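Local coordinates for protein translation elongation factor 1A (Methanosarcina mazei, PDB 3WND) that binds cysteinyl-tRNA(Cys) in its GTP-bound form and resembles SelB, EF-Tu and aIF2 gamma, consistent with a role in translation elongation, at residues A[304-309]-A[342-347]; A[192-197]-A[270-275]; A[313-318]-A[336-341]. All coordinates share one frame; numbering follows the deposited sequence. Where two conformers were deposited one is given.

From the N terminus the chain first builds a mixed nucleotide-binding sheet with its helices, then enters an antiparallel beta domain. There contact 2 comes first, joining 192-197 to 270-275 and closing a loop of 72 residues that contains no helix. Contact 1 opens later, at 304-309, and closes at 342-347; contact 3, between 313-318 and 336-341, is nested inside that loop. Contacts 1 and 3 touch where L304 meets V313 and L338. Contact 1 lies on the side of the last domain that meets the preceding beta domain, with Q309 against G270 and L308 against I197; its centre is about 12 Å from that of contact 2. No atoms of contacts 2 and 3 touch.

Contact 1: residues A[304-309]-A[342-347]; sequences LFVGLQ and KKLAYS
The side-chain amide of Q309 faces the backbone of A345 and pairs with both of its polar groups. A345 N donates to Q309 OE1 at 2.9 Å, with an N-H...O angle of 170°, and approaches in the plane of the amide carbonyl on a lone pair. In return Q309 NE2 donates to A345 O at 2.8 Å, again on an in-plane lone pair, with A345 O close to the plane of the amide itself. L344 and Y346 bond through their backbones to T280 and I278 on one side, and the Q309 amide serves A345 on the other, much as a further strand might. A weak bond runs from Q309 NE2 to V306 O, which also accepts a bond from Q309 N in the type II' turn from V306 to Q309. The two strong bonds to A345 fix the rotation of the amide, and the weak one adds to them. An extended chain beyond CG (chi2 157°) carries it across the gap.

Apolar contacts flank this pair. L304 and L344 run antiparallel past one another, bringing L304 CD2 to 3.7 Å from L344 CD1. V306 CG1 approaches the same L344 CD1 at 4.2 Å, while V306 CG2 meets Y346 CB at 4.0 Å. L344 CD2 packs alongside the Q309 stem, 3.9 Å from Q309 CB. The Y346 ring turns away from V306, with its hydroxyl hydrogen-bonded to T280 and its ring edge-to-face with F352.

The axes of strands 304-306 and 343-346 come no closer than 8.9 Å and run at 38°, so these strands face each other through side chains instead of sharing backbone bonds. Strand 343-346 pairs with 278-280 instead. Strand 301-306 lies between 309-320 and 352-355, and F305, on its other side, rests on L74 and I78 of helix 74-83.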
ATOM      1  N   LEU A 304       3.727   8.524  12.284  1.00 16.17           N
ATOM      2  CA  LEU A 304       3.452   9.110  10.981  1.00 16.84           C
ATOM      3  C   LEU A 304       3.873   8.141   9.865  1.00 15.51           C
ATOM      4  O   LEU A 304       4.979   7.538   9.895  1.00 18.79           O
ATOM      5  CB  LEU A 304       4.236  10.441  10.842  1.00 14.29           C
ATOM      6  CG  LEU A 304       4.180  11.223   9.516  1.00 15.02           C
ATOM      7  CD1 LEU A 304       4.408  12.701   9.776  1.00 19.03           C
ATOM      8  CD2 LEU A 304       5.245  10.682   8.529  1.00 18.85           C
ATOM      9  N   PHE A 305       2.992   7.971   8.906  1.00 16.02           N
ATOM     10  CA  PHE A 305       3.311   7.192   7.690  1.00 15.30           C
ATOM     11  C   PHE A 305       3.163   8.078   6.461  1.00 17.15           C
ATOM     12  O   PHE A 305       2.178   8.774   6.287  1.00 16.98           O
ATOM     13  CB  PHE A 305       2.213   6.114   7.536  1.00 16.60           C
ATOM     14  CG  PHE A 305       2.202   5.115   8.653  1.00 15.82           C
ATOM     15  CD1 PHE A 305       2.877   3.920   8.546  1.00 21.18           C
ATOM     16  CD2 PHE A 305       1.581   5.444   9.861  1.00 17.87           C
ATOM     17  CE1 PHE A 305       2.921   3.040   9.661  1.00 22.15           C
ATOM     18  CE2 PHE A 305       1.585   4.548  10.945  1.00 18.73           C
ATOM     19  CZ  PHE A 305       2.253   3.382  10.864  1.00 18.79           C
ATOM     20  N   VAL A 306       4.201   8.084   5.605  1.00 15.43           N
ATOM     21  CA  VAL A 306       4.115   8.783   4.337  1.00 16.34           C
ATOM     22  C   VAL A 306       4.921   7.944   3.382  1.00 14.11           C
ATOM     23  O   VAL A 306       6.026   7.507   3.693  1.00 17.06           O
ATOM     24  CB  VAL A 306       4.547  10.271   4.403  1.00 15.35           C
ATOM     25  CG1 VAL A 306       6.033  10.384   4.733  1.00 17.80           C
ATOM     26  CG2 VAL A 306       4.193  11.022   3.090  1.00 14.52           C
ATOM     27  N   GLY A 307       4.352   7.679   2.191  1.00 16.20           N
ATOM     28  CA  GLY A 307       5.008   6.741   1.285  1.00 16.34           C
ATOM     29  C   GLY A 307       5.213   5.396   2.007  1.00 12.83           C
ATOM     30  O   GLY A 307       4.252   4.850   2.606  1.00 15.11           O
ATOM     31  N   LEU A 308       6.465   4.882   1.975  1.00 15.11           N
ATOM     32  CA  LEU A 308       6.756   3.621   2.659  1.00 14.41           C
ATOM     33  C   LEU A 308       7.601   3.884   3.913  1.00 16.35           C
ATOM     34  O   LEU A 308       8.348   2.999   4.387  1.00 17.84           O
ATOM     35  CB  LEU A 308       7.445   2.639   1.692  1.00 17.76           C
ATOM     36  CG  LEU A 308       6.724   2.466   0.351  1.00 15.59           C
ATOM     37  CD1 LEU A 308       7.501   1.404  -0.396  1.00 14.90           C
ATOM     38  CD2 LEU A 308       5.248   2.020   0.494  1.00 18.65           C
ATOM     39  N   GLN A 309       7.468   5.108   4.425  1.00 15.34           N
ATOM     40  CA  GLN A 309       8.204   5.510   5.676  1.00 18.11           C
ATOM     41  C   GLN A 309       7.217   5.505   6.866  1.00 17.01           C
ATOM     42  O   GLN A 309       5.998   5.739   6.719  1.00 16.99           O
ATOM     43  CB  GLN A 309       8.821   6.876   5.469  1.00 16.31           C
ATOM     44  CG  GLN A 309       9.872   6.898   4.402  1.00 15.72           C
ATOM     45  CD  GLN A 309      10.073   8.329   3.818  1.00 18.87           C
ATOM     46  OE1 GLN A 309      11.194   8.873   3.825  1.00 17.67           O
ATOM     47  NE2 GLN A 309       9.000   8.911   3.261  1.00 17.56           N
ATOM     48  N   LYS A 342      13.929  11.724  12.424  1.00 25.99           N
ATOM     49  CA  LYS A 342      14.539  11.229  11.232  1.00 26.20           C
ATOM     50  C   LYS A 342      14.104  12.107  10.051  1.00 28.45           C
ATOM     51  O   LYS A 342      13.007  12.634  10.056  1.00 28.02           O
ATOM     52  CB  LYS A 342      13.969   9.840  11.025  1.00 45.24           C
ATOM     53  CG  LYS A 342      14.695   8.950  10.055  1.00 42.15           C
ATOM     54  CD  LYS A 342      14.556   7.491  10.456  1.00 37.06           C
ATOM     55  CE  LYS A 342      14.634   6.587   9.220  1.00 51.54           C
ATOM     56  NZ  LYS A 342      14.264   5.197   9.617  1.00 43.23           N
ATOM     57  N   LYS A 343      14.971  12.239   9.058  1.00 25.99           N
ATOM     58  CA  LYS A 343      14.666  12.912   7.821  1.00 26.37           C
ATOM     59  C   LYS A 343      13.828  11.984   6.949  1.00 26.86           C
ATOM     60  O   LYS A 343      14.236  10.851   6.644  1.00 27.24           O
ATOM     61  CB  LYS A 343      16.008  13.286   7.067  1.00 29.51           C
ATOM     62  CG  LYS A 343      16.640  14.604   7.473  1.00 36.48           C
ATOM     63  CD  LYS A 343      17.931  14.960   6.711  1.00 41.57           C
ATOM     64  CE  LYS A 343      19.052  13.925   6.809  1.00 48.23           C
ATOM     65  NZ  LYS A 343      20.327  14.535   6.298  1.00 57.98           N
ATOM     66  N   LEU A 344      12.665  12.479   6.502  1.00 22.92           N
ATOM     67  CA  LEU A 344      11.799  11.747   5.563  1.00 18.86           C
ATOM     68  C   LEU A 344      11.694  12.504   4.266  1.00 17.74           C
ATOM     69  O   LEU A 344      11.659  13.761   4.241  1.00 19.70           O
ATOM     70  CB  LEU A 344      10.430  11.460   6.209  1.00 21.86           C
ATOM     71  CG  LEU A 344      10.373  10.658   7.517  1.00 22.09           C
ATOM     72  CD1 LEU A 344       8.906  10.374   7.852  1.00 27.06           C
ATOM     73  CD2 LEU A 344      11.108   9.350   7.406  1.00 23.45           C
ATOM     74  N   ALA A 345      11.474  11.731   3.180  1.00 21.06           N
ATOM     75  CA  ALA A 345      11.275  12.270   1.799  1.00 18.56           C
ATOM     76  C   ALA A 345       9.848  12.173   1.343  1.00 18.13           C
ATOM     77  O   ALA A 345       9.213  11.151   1.574  1.00 19.98           O
ATOM     78  CB  ALA A 345      12.111  11.483   0.743  1.00 19.86           C
ATOM     79  N   TYR A 346       9.380  13.233   0.720  1.00 16.86           N
ATOM     80  CA  TYR A 346       7.996  13.191   0.215  1.00 15.55           C
ATOM     81  C   TYR A 346       7.785  14.347  -0.767  1.00 17.89           C
ATOM     82  O   TYR A 346       8.621  15.300  -0.837  1.00 18.35           O
ATOM     83  CB  TYR A 346       6.977  13.315   1.419  1.00 17.14           C
ATOM     84  CG  TYR A 346       7.156  14.517   2.264  1.00 18.93           C
ATOM     85  CD1 TYR A 346       6.399  15.683   2.044  1.00 23.57           C
ATOM     86  CD2 TYR A 346       8.129  14.520   3.277  1.00 21.96           C
ATOM     87  CE1 TYR A 346       6.604  16.869   2.842  1.00 23.81           C
ATOM     88  CE2 TYR A 346       8.369  15.661   4.042  1.00 24.04           C
ATOM     89  CZ  TYR A 346       7.595  16.814   3.842  1.00 26.72           C
ATOM     90  OH  TYR A 346       7.840  17.920   4.602  1.00 26.69           O
ATOM     91  N   SER A 347       6.736  14.243  -1.542  1.00 19.02           N
ATOM     92  CA  SER A 347       6.249  15.339  -2.375  1.00 17.77           C
ATOM     93  C   SER A 347       4.833  15.687  -1.819  1.00 19.02           C
ATOM     94  O   SER A 347       4.227  14.888  -1.069  1.00 17.71           O
ATOM     95  CB  SER A 347       6.230  14.905  -3.886  1.00 20.77           C
ATOM     96  OG  SER A 347       7.594  14.924  -4.311  1.00 21.12           O
TER

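Contact 2: residues A[192-197]-A[270-275]; sequences PARIFI and GFIISD
I195 and I273 face each other as an antiparallel hydrogen-bonded pair, with I195 N to I273 O and I273 N to I195 O both at 2.8 Å. I197 N to F271 O and G270 N to I197 O extend the pairing. The axes of strands 194-197 and 272-274 run at 163°, 4.7 Å apart at closest approach, as expected for adjacent strands.

I272, paired with F196, can be followed outward. Its CB lies near I195 O, and CG2 comes to 3.6 Å from I195 O. The other branch takes CG1 to 3.7 Å from F196 CD1, the two side chains projecting together from the sheet. With chi2 at 170° the branch is extended, and its tip CD1 reaches R194 NH2 at 3.6 Å and also touches F196 CE1. The R194 chain bends at chi3; F196 CE1 lies above one guanidinium face, offset toward its rim, and NH2 lies at the edge of the F196 ring, in its plane. On the face holding I195 and I273, I197 CD1 meets I273 CG1 at 3.9 Å, one side chain running nearly perpendicular to the other.

Beyond the strand pair a water links A193 O, 2.6 Å away, to D275 N. R194 NE makes a salt bridge to E277 and R194 NH2 another to D350, while S274 OG bonds to the same E277 carboxylate. A buried arginine held by two carboxylates in this way probably stays charged; one face is partly covered by the F196 ring, while the I272 methyl approaches obliquely.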
ATOM      1  N   PRO A 192       6.975  13.510 -14.053  1.00 14.38           N
ATOM      2  CA  PRO A 192       8.351  13.083 -13.691  1.00 16.25           C
ATOM      3  C   PRO A 192       8.359  11.772 -12.939  1.00 14.69           C
ATOM      4  O   PRO A 192       7.459  11.544 -12.122  1.00 15.27           O
ATOM      5  CB  PRO A 192       8.847  14.223 -12.827  1.00 14.47           C
ATOM      6  CG  PRO A 192       8.056  15.454 -13.308  1.00 16.53           C
ATOM      7  CD  PRO A 192       6.644  14.896 -13.645  1.00 14.02           C
ATOM      8  N   ALA A 193       9.295  10.881 -13.276  1.00 14.08           N
ATOM      9  CA  ALA A 193       9.345   9.603 -12.609  1.00 14.84           C
ATOM     10  C   ALA A 193       9.595   9.662 -11.107  1.00 12.31           C
ATOM     11  O   ALA A 193      10.459  10.431 -10.603  1.00 17.11           O
ATOM     12  CB  ALA A 193      10.439   8.702 -13.208  1.00 15.32           C
ATOM     13  N   ARG A 194       8.843   8.820 -10.367  1.00 13.84           N
ATOM     14  CA  ARG A 194       9.182   8.562  -8.962  1.00 11.96           C
ATOM     15  C   ARG A 194       9.067   7.081  -8.737  1.00 13.90           C
ATOM     16  O   ARG A 194       8.064   6.477  -9.228  1.00 13.80           O
ATOM     17  CB  ARG A 194       8.178   9.261  -7.984  1.00 14.50           C
ATOM     18  CG  ARG A 194       8.057  10.739  -8.235  1.00 13.04           C
ATOM     19  CD  ARG A 194       7.012  11.355  -7.274  1.00 14.63           C
ATOM     20  NE  ARG A 194       7.461  11.402  -5.885  1.00 14.87           N
ATOM     21  CZ  ARG A 194       6.634  11.235  -4.817  1.00 15.54           C
ATOM     22  NH1 ARG A 194       5.348  10.769  -4.943  1.00 14.18           N
ATOM     23  NH2 ARG A 194       7.105  11.413  -3.570  1.00 14.18           N
ATOM     24  N   ILE A 195      10.021   6.518  -8.003  0.98 13.58           N
ATOM     25  CA  ILE A 195       9.991   5.087  -7.657  0.98 13.50           C
ATOM     26  C   ILE A 195      10.093   5.000  -6.145  0.98 11.78           C
ATOM     27  O   ILE A 195      10.996   5.591  -5.521  0.98 16.50           O
ATOM     28  CB  ILE A 195      11.176   4.332  -8.348  0.98 13.29           C
ATOM     29  CG1 ILE A 195      11.083   4.524  -9.910  0.98 15.91           C
ATOM     30  CG2 ILE A 195      11.112   2.797  -7.967  0.98 14.93           C
ATOM     31  CD1 ILE A 195      12.163   5.560 -10.383  0.98 22.57           C
ATOM     32  N   PHE A 196       9.184   4.241  -5.522  1.00 13.37           N
ATOM     33  CA  PHE A 196       9.268   4.010  -4.044  1.00 13.84           C
ATOM     34  C   PHE A 196       9.930   2.662  -3.821  1.00 13.44           C
ATOM     35  O   PHE A 196       9.630   1.720  -4.484  1.00 15.32           O
ATOM     36  CB  PHE A 196       7.847   3.899  -3.442  1.00 14.22           C
ATOM     37  CG  PHE A 196       7.131   5.219  -3.232  1.00 13.74           C
ATOM     38  CD1 PHE A 196       7.699   6.440  -3.660  1.00 18.10           C
ATOM     39  CD2 PHE A 196       5.887   5.218  -2.616  1.00 16.15           C
ATOM     40  CE1 PHE A 196       6.976   7.645  -3.502  1.00 18.68           C
ATOM     41  CE2 PHE A 196       5.195   6.433  -2.457  1.00 18.61           C
ATOM     42  CZ  PHE A 196       5.733   7.600  -2.901  1.00 23.68           C
ATOM     43  N   ILE A 197      10.929   2.621  -2.976  1.00 14.26           N
ATOM     44  CA  ILE A 197      11.663   1.450  -2.693  1.00 13.15           C
ATOM     45  C   ILE A 197      11.150   0.684  -1.493  1.00 16.59           C
ATOM     46  O   ILE A 197      10.935   1.275  -0.456  1.00 14.65           O
ATOM     47  CB  ILE A 197      13.131   1.881  -2.369  1.00 14.84           C
ATOM     48  CG1 ILE A 197      13.817   2.474  -3.671  1.00 15.58           C
ATOM     49  CG2 ILE A 197      13.886   0.683  -1.789  1.00 18.36           C
ATOM     50  CD1 ILE A 197      15.103   3.215  -3.343  1.00 16.74           C
ATOM     51  N   GLY A 270      11.177   3.021   1.946  1.00 14.70           N
ATOM     52  CA  GLY A 270      10.714   4.367   2.183  1.00 14.40           C
ATOM     53  C   GLY A 270      11.509   5.408   1.382  1.00 16.46           C
ATOM     54  O   GLY A 270      11.035   6.532   1.172  1.00 19.15           O
ATOM     55  N   PHE A 271      12.699   5.028   0.949  1.00 17.14           N
ATOM     56  CA  PHE A 271      13.490   5.923   0.118  1.00 16.80           C
ATOM     57  C   PHE A 271      12.832   6.036  -1.227  1.00 15.56           C
ATOM     58  O   PHE A 271      12.076   5.121  -1.659  1.00 15.15           O
ATOM     59  CB  PHE A 271      14.931   5.318  -0.025  1.00 15.80           C
ATOM     60  CG  PHE A 271      15.836   5.655   1.165  1.00 18.85           C
ATOM     61  CD1 PHE A 271      15.334   5.702   2.469  1.00 18.44           C
ATOM     62  CD2 PHE A 271      17.193   5.896   0.955  1.00 20.11           C
ATOM     63  CE1 PHE A 271      16.209   5.995   3.563  1.00 17.02           C
ATOM     64  CE2 PHE A 271      18.025   6.180   2.036  1.00 22.75           C
ATOM     65  CZ  PHE A 271      17.576   6.249   3.309  1.00 20.61           C
ATOM     66  N   ILE A 272      13.102   7.109  -1.926  1.00 13.04           N
ATOM     67  CA  ILE A 272      12.458   7.402  -3.192  1.00 13.01           C
ATOM     68  C   ILE A 272      13.530   7.730  -4.229  1.00 13.06           C
ATOM     69  O   ILE A 272      14.497   8.493  -3.950  1.00 17.20           O
ATOM     70  CB  ILE A 272      11.573   8.692  -3.052  1.00 15.22           C
ATOM     71  CG1 ILE A 272      10.420   8.415  -2.022  1.00 15.14           C
ATOM     72  CG2 ILE A 272      10.932   9.026  -4.407  1.00 16.08           C
ATOM     73  CD1 ILE A 272       9.657   9.701  -1.652  1.00 15.92           C
ATOM     74  N   ILE A 273      13.356   7.182  -5.418  1.00 12.96           N
ATOM     75  CA  ILE A 273      14.204   7.563  -6.495  1.00 14.54           C
ATOM     76  C   ILE A 273      13.389   8.560  -7.333  1.00 14.57           C
ATOM     77  O   ILE A 273      12.253   8.242  -7.846  1.00 13.19           O
ATOM     78  CB  ILE A 273      14.599   6.356  -7.426  1.00 15.80           C
ATOM     79  CG1 ILE A 273      15.497   5.376  -6.586  1.00 15.30           C
ATOM     80  CG2 ILE A 273      15.285   6.856  -8.707  1.00 14.04           C
ATOM     81  CD1 ILE A 273      15.657   4.004  -7.214  1.00 20.74           C
ATOM     82  N   SER A 274      13.951   9.741  -7.550  1.00 15.17           N
ATOM     83  CA  SER A 274      13.319  10.784  -8.295  1.00 15.79           C
ATOM     84  C   SER A 274      14.303  11.896  -8.431  1.00 16.94           C
ATOM     85  O   SER A 274      15.344  11.927  -7.728  1.00 17.65           O
ATOM     86  CB  SER A 274      11.993  11.286  -7.709  1.00 19.76           C
ATOM     87  OG  SER A 274      12.195  12.239  -6.776  1.00 21.96           O
ATOM     88  N   ASP A 275      13.953  12.871  -9.265  1.00 18.20           N
ATOM     89  CA  ASP A 275      14.918  14.024  -9.464  1.00 17.38           C
ATOM     90  C   ASP A 275      14.804  15.033  -8.328  1.00 20.06           C
ATOM     91  O   ASP A 275      15.710  15.820  -8.111  1.00 23.59           O
ATOM     92  CB  ASP A 275      14.613  14.690 -10.791  1.00 19.63           C
ATOM     93  CG  ASP A 275      15.120  13.906 -11.970  1.00 22.88           C
ATOM     94  OD1 ASP A 275      15.974  13.012 -11.806  1.00 24.18           O
ATOM     95  OD2 ASP A 275      14.735  14.241 -13.074  1.00 27.32           O
TER
HETATM   96  O   HOH W   1      11.742  12.636 -11.086  1.00 25.80           O

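Contact 3: residues A[313-318]-A[336-341]; sequences VRVEKI and LELSGN
A classic beta bulge marks this antiparallel pairing of strands 309-320 and 333-340: E316 and K317 both face the single residue E337. E316 N donates to E337 O at 2.8 Å, whereas K317 N reaches the same oxygen only weakly, at 3.4 Å. The return bond, from E337 N to K317 O, is 2.9 Å long. The backbone of E316 is helix-like here (psi -35°), as at the first position of such a bulge, and the register shifts by one residue between V315 and K317. On the N-terminal side of the bulge, R314 and S339 form a regular pair bonded in both directions.

On the face of K317 and E337 the contact is polar. Their side chains extend in company, but K317 NZ and E337 OE1 stand 4.3 Å apart, beyond a salt bridge. A water closes the gap, accepting from NZ and donating to OE1. E316 folds back at chi2 (-75°) towards S339, whose OG donates to E316 OE2. That bond is modelled at 2.5 Å, short enough for its exact length to be treated with caution.

The other face is hydrocarbon. L336 CD2 packs against I318 CG1 at 3.7 Å, its side chain running out alongside that of I318. L338 splits its methyl groups: CD2 lies 3.8 Å from V315 CG2, and CD1 is 4.1 Å from V313 CG2.

In the surrounding sheet, strand 333-340 is flanked on its other side by 282-289, and 309-320 pairs with 301-306. V313 and V315 touch L302, L338 touches L304, and L354 of strand 352-355 meets L336 and L338 on this apolar face.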
ATOM      1  N   VAL A 313       6.278  10.796  15.828  1.00 19.97           N
ATOM      2  CA  VAL A 313       6.280  12.262  15.779  1.00 20.35           C
ATOM      3  C   VAL A 313       5.635  12.835  17.035  1.00 23.51           C
ATOM      4  O   VAL A 313       4.878  12.128  17.757  1.00 21.39           O
ATOM      5  CB  VAL A 313       5.615  12.861  14.506  1.00 20.78           C
ATOM      6  CG1 VAL A 313       6.384  12.443  13.280  1.00 21.37           C
ATOM      7  CG2 VAL A 313       4.175  12.398  14.398  1.00 20.66           C
ATOM      8  N   ARG A 314       5.931  14.107  17.316  1.00 23.83           N
ATOM      9  CA  ARG A 314       5.278  14.832  18.416  1.00 20.44           C
ATOM     10  C   ARG A 314       4.419  15.944  17.896  1.00 22.37           C
ATOM     11  O   ARG A 314       4.802  16.599  16.915  1.00 26.97           O
ATOM     12  CB  ARG A 314       6.326  15.355  19.431  1.00 27.87           C
ATOM     13  CG  ARG A 314       5.694  16.088  20.579  1.00 38.76           C
ATOM     14  CD  ARG A 314       6.769  16.473  21.593  1.00 54.03           C
ATOM     15  NE  ARG A 314       6.933  15.380  22.566  1.00 63.72           N
ATOM     16  CZ  ARG A 314       7.675  14.273  22.392  1.00 63.06           C
ATOM     17  NH1 ARG A 314       8.410  14.081  21.278  1.00 79.96           N
ATOM     18  NH2 ARG A 314       7.705  13.355  23.359  1.00 79.68           N
ATOM     19  N   VAL A 315       3.231  16.161  18.494  1.00 24.97           N
ATOM     20  CA  VAL A 315       2.355  17.240  18.025  1.00 21.82           C
ATOM     21  C   VAL A 315       2.839  18.505  18.752  1.00 25.98           C
ATOM     22  O   VAL A 315       2.807  18.549  19.972  1.00 32.02           O
ATOM     23  CB  VAL A 315       0.917  17.012  18.470  1.00 22.48           C
ATOM     24  CG1 VAL A 315       0.106  18.259  18.118  1.00 25.27           C
ATOM     25  CG2 VAL A 315       0.314  15.738  17.807  1.00 24.22           C
ATOM     26  N   GLU A 316       3.330  19.497  17.986  1.00 23.13           N
ATOM     27  CA  GLU A 316       3.878  20.692  18.566  1.00 24.12           C
ATOM     28  C   GLU A 316       2.815  21.794  18.716  1.00 22.61           C
ATOM     29  O   GLU A 316       2.848  22.563  19.647  1.00 29.08           O
ATOM     30  CB  GLU A 316       5.026  21.180  17.676  1.00 27.30           C
ATOM     31  CG  GLU A 316       6.197  20.197  17.583  1.00 29.10           C
ATOM     32  CD  GLU A 316       7.070  20.160  18.829  1.00 38.63           C
ATOM     33  OE1 GLU A 316       6.967  21.034  19.673  1.00 47.26           O
ATOM     34  OE2 GLU A 316       7.908  19.241  18.919  1.00 48.61           O
ATOM     35  N   LYS A 317       1.869  21.842  17.740  1.00 21.69           N
ATOM     36  CA  LYS A 317       0.881  22.881  17.700  1.00 22.49           C
ATOM     37  C   LYS A 317      -0.286  22.404  16.892  1.00 27.41           C
ATOM     38  O   LYS A 317      -0.127  21.646  15.907  1.00 27.42           O
ATOM     39  CB  LYS A 317       1.447  24.235  17.108  1.00 22.19           C
ATOM     40  CG  LYS A 317       0.494  25.442  17.413  1.00 33.26           C
ATOM     41  CD  LYS A 317       0.774  26.727  16.606  1.00 42.95           C
ATOM     42  CE  LYS A 317       2.043  27.427  17.059  1.00 37.33           C
ATOM     43  NZ  LYS A 317       2.138  28.737  16.357  1.00 38.60           N
ATOM     44  N   ILE A 318      -1.482  22.778  17.368  1.00 20.31           N
ATOM     45  CA  ILE A 318      -2.720  22.479  16.686  1.00 25.02           C
ATOM     46  C   ILE A 318      -3.387  23.809  16.369  1.00 26.57           C
ATOM     47  O   ILE A 318      -3.564  24.650  17.254  1.00 26.55           O
ATOM     48  CB  ILE A 318      -3.699  21.627  17.586  1.00 21.89           C
ATOM     49  CG1 ILE A 318      -2.953  20.420  18.125  1.00 23.59           C
ATOM     50  CG2 ILE A 318      -4.944  21.278  16.765  1.00 22.70           C
ATOM     51  CD1 ILE A 318      -3.754  19.493  19.045  1.00 23.54           C
ATOM     52  N   LEU A 336      -1.902  20.428  11.882  1.00 21.49           N
ATOM     53  CA  LEU A 336      -0.988  19.945  12.865  1.00 18.97           C
ATOM     54  C   LEU A 336       0.469  20.312  12.511  1.00 21.19           C
ATOM     55  O   LEU A 336       0.944  20.029  11.414  1.00 22.48           O
ATOM     56  CB  LEU A 336      -1.085  18.445  13.076  1.00 21.09           C
ATOM     57  CG  LEU A 336      -2.437  17.912  13.621  1.00 19.05           C
ATOM     58  CD1 LEU A 336      -2.365  16.364  13.800  1.00 16.78           C
ATOM     59  CD2 LEU A 336      -2.820  18.578  14.943  1.00 21.88           C
ATOM     60  N   GLU A 337       1.163  20.981  13.454  1.00 24.04           N
ATOM     61  CA  GLU A 337       2.590  21.165  13.278  1.00 23.31           C
ATOM     62  C   GLU A 337       3.191  19.990  14.037  1.00 19.64           C
ATOM     63  O   GLU A 337       2.978  19.832  15.227  1.00 22.37           O
ATOM     64  CB  GLU A 337       2.983  22.591  13.829  1.00 24.45           C
ATOM     65  CG  GLU A 337       3.093  23.543  12.625  1.00 41.48           C
ATOM     66  CD  GLU A 337       2.979  25.007  12.976  1.00 37.79           C
ATOM     67  OE1 GLU A 337       3.353  25.311  14.095  1.00 35.76           O
ATOM     68  OE2 GLU A 337       2.507  25.859  12.159  1.00 46.33           O
ATOM     69  N   LEU A 338       3.950  19.149  13.330  1.00 19.61           N
ATOM     70  CA  LEU A 338       4.510  17.947  13.916  1.00 18.43           C
ATOM     71  C   LEU A 338       6.071  17.974  13.899  1.00 23.97           C
ATOM     72  O   LEU A 338       6.617  18.450  12.960  1.00 26.26           O
ATOM     73  CB  LEU A 338       4.021  16.729  13.073  1.00 24.73           C
ATOM     74  CG  LEU A 338       2.522  16.510  13.070  1.00 20.14           C
ATOM     75  CD1 LEU A 338       2.310  15.316  12.114  1.00 25.95           C
ATOM     76  CD2 LEU A 338       1.982  16.152  14.466  1.00 24.22           C
ATOM     77  N   SER A 339       6.760  17.374  14.867  1.00 24.97           N
ATOM     78  CA  SER A 339       8.209  17.262  14.822  1.00 27.24           C
ATOM     79  C   SER A 339       8.638  15.811  14.993  1.00 26.17           C
ATOM     80  O   SER A 339       7.967  15.033  15.690  1.00 28.81           O
ATOM     81  CB  SER A 339       8.850  18.071  15.942  1.00 28.63           C
ATOM     82  OG  SER A 339       8.465  17.529  17.218  1.00 28.59           O
ATOM     83  N   GLY A 340       9.784  15.471  14.417  1.00 27.28           N
ATOM     84  CA  GLY A 340      10.316  14.081  14.492  1.00 27.60           C
ATOM     85  C   GLY A 340      11.845  14.104  14.405  1.00 26.04           C
ATOM     86  O   GLY A 340      12.466  15.180  14.297  1.00 32.48           O
ATOM     87  N   ASN A 341      12.469  12.943  14.509  1.00 31.77           N
ATOM     88  CA  ASN A 341      13.944  12.845  14.574  1.00 31.84           C
ATOM     89  C   ASN A 341      14.565  12.571  13.207  1.00 31.40           C
ATOM     90  O   ASN A 341      15.553  13.199  12.833  1.00 49.43           O
ATOM     91  CB  ASN A 341      14.397  11.752  15.569  1.00 40.71           C
ATOM     92  CG  ASN A 341      13.984  12.067  17.007  1.00 40.70           C
ATOM     93  OD1 ASN A 341      13.899  13.227  17.412  1.00 54.26           O
ATOM     94  ND2 ASN A 341      13.821  11.040  17.808  1.00 63.38           N
TER
HETATM   95  O   HOH W   2       4.120  27.688  14.694  1.00 46.51           O